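Side-chain contact in pectate lyase (Erwinia chrysanthemi, PDB 1RU4), which cleaves the pectate of plant cell walls by beta-elimination, and is built as a right-handed parallel beta-helix: residues 343-347 against 348-352. Numbering follows the deposited sequence.
Sequences FVSLD and TSLAT
The carboxylate of Asp347 folds forward over the short 3-10 segment 348-350 and overlaps the side chain of Ser349. CG lies anti to the backbone N (chi1 176°) and beside the carbonyl carbon, which carries OD1 forward to Ser349. There it takes two bonds: Ser349 OG donates at 2.8 Å to Asp347 OD1 from the syn side, tilted out of the carboxylate plane, and Ser349 N reaches the same Asp347 OD1 at 3.1 Å from well above that plane. Both donors come from one face, so a single residue grips one oxygen with its backbone and its hydroxyl. The bond to Ser349 N closes an Asx turn. The backbone closes a wider turn around it: Leu350 N donates to Asp347 O at 3.2 Å, nearly straight at the hydrogen (167°).

Leu350 crosses the Asp347 side chain at about a right angle. Its CG lies 3.5 Å from Asp347 O and 4.1 Å from Asp347 OD2, while its CD1 reaches back to Ser345 OG at 3.8 Å. That hydroxyl is engaged one step earlier, accepting from Asp347 N at 3.1 Å in an ST turn, so an ST turn and an Asx turn follow in succession, sharing Asp347.

The stretch belongs to the long loop region after strand 325-328, which runs back along the outside of the beta-helix. Ser345 is tied by backbone bonding to Phe367, and Thr348 and Ala351 rest on Phe266 of strand 264-266. Two donors on one oxygen would be expected to favour the ionised acid, though in so exposed a place the effect is probably small; together they limit rotation of the carboxylate, consistent with its steadying the start of the 3-10 turn.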
loop_
_atom_site.group_PDB
_atom_site.type_symbol
_atom_site.label_atom_id
_atom_site.label_comp_id
_atom_site.label_asym_id
_atom_site.label_seq_id
_atom_site.Cartn_x
_atom_site.Cartn_y
_atom_site.Cartn_z
ATOM N N PHE A 343 -5.644 23.576 9.738
ATOM C CA PHE A 343 -6.186 22.225 9.778
ATOM C C PHE A 343 -7.179 22.017 10.913
ATOM O O PHE A 343 -6.979 22.508 12.023
ATOM C CB PHE A 343 -5.036 21.217 9.856
ATOM C CG PHE A 343 -4.044 21.371 8.740
ATOM C CD1 PHE A 343 -2.929 22.190 8.892
ATOM C CD2 PHE A 343 -4.268 20.761 7.510
ATOM C CE1 PHE A 343 -2.055 22.409 7.832
ATOM C CE2 PHE A 343 -3.399 20.971 6.443
ATOM C CZ PHE A 343 -2.291 21.798 6.605
ATOM N N VAL A 344 -8.261 21.303 10.614
ATOM C CA VAL A 344 -9.293 21.016 11.608
ATOM C C VAL A 344 -8.703 20.197 12.754
ATOM O O VAL A 344 -8.973 20.470 13.927
ATOM C CB VAL A 344 -10.485 20.250 10.984
ATOM C CG1 VAL A 344 -11.519 19.921 12.053
ATOM C CG2 VAL A 344 -11.125 21.084 9.882
ATOM N N SER A 345 -7.856 19.230 12.409
ATOM C CA SER A 345 -7.208 18.391 13.408
ATOM C C SER A 345 -5.816 17.940 12.990
ATOM O O SER A 345 -5.556 17.700 11.809
ATOM C CB SER A 345 -8.061 17.155 13.703
ATOM O OG SER A 345 -7.416 16.312 14.644
ATOM N N LEU A 346 -4.933 17.836 13.981
ATOM C CA LEU A 346 -3.590 17.297 13.794
ATOM C C LEU A 346 -3.391 16.129 14.767
ATOM O O LEU A 346 -2.263 15.767 15.113
ATOM C CB LEU A 346 -2.533 18.388 14.014
ATOM C CG LEU A 346 -2.499 19.486 12.942
ATOM C CD1 LEU A 346 -1.514 20.568 13.330
ATOM C CD2 LEU A 346 -2.127 18.893 11.587
ATOM N N ASP A 347 -4.507 15.551 15.207
ATOM C CA ASP A 347 -4.493 14.382 16.084
ATOM C C ASP A 347 -4.132 13.173 15.225
ATOM O O ASP A 347 -4.992 12.584 14.570
ATOM C CB ASP A 347 -5.873 14.193 16.728
ATOM C CG ASP A 347 -5.966 12.933 17.583
ATOM O OD1 ASP A 347 -4.954 12.219 17.755
ATOM O OD2 ASP A 347 -7.069 12.660 18.090
ATOM N N THR A 348 -2.863 12.784 15.275
ATOM C CA THR A 348 -2.363 11.706 14.432
ATOM C C THR A 348 -2.924 10.322 14.738
ATOM O O THR A 348 -2.748 9.402 13.940
ATOM C CB THR A 348 -0.820 11.644 14.435
ATOM O OG1 THR A 348 -0.346 11.382 15.762
ATOM C CG2 THR A 348 -0.232 12.957 13.935
ATOM N N SER A 349 -3.603 10.168 15.874
ATOM C CA SER A 349 -4.188 8.872 16.220
ATOM C C SER A 349 -5.336 8.510 15.281
ATOM O O SER A 349 -5.716 7.344 15.176
ATOM C CB SER A 349 -4.674 8.851 17.675
ATOM O OG SER A 349 -5.861 9.601 17.842
ATOM N N LEU A 350 -5.865 9.511 14.581
ATOM C CA LEU A 350 -6.968 9.298 13.648
ATOM C C LEU A 350 -6.551 8.594 12.356
ATOM O O LEU A 350 -7.403 8.116 11.618
ATOM C CB LEU A 350 -7.639 10.630 13.304
ATOM C CG LEU A 350 -8.326 11.379 14.446
ATOM C CD1 LEU A 350 -8.719 12.773 13.972
ATOM C CD2 LEU A 350 -9.547 10.604 14.923
ATOM N N ALA A 351 -5.249 8.510 12.095
ATOM C CA ALA A 351 -4.761 7.928 10.844
ATOM C C ALA A 351 -5.070 6.444 10.661
ATOM O O ALA A 351 -5.206 5.971 9.530
ATOM C CB ALA A 351 -3.261 8.174 10.697
ATOM N N THR A 352 -5.193 5.717 11.767
ATOM C CA THR A 352 -5.429 4.276 11.705
ATOM C C THR A 352 -6.826 3.841 12.134
ATOM O O THR A 352 -7.047 2.670 12.463
ATOM C CB THR A 352 -4.381 3.502 12.524
ATOM O OG1 THR A 352 -4.310 4.046 13.845
ATOM C CG2 THR A 352 -3.013 3.590 11.868
#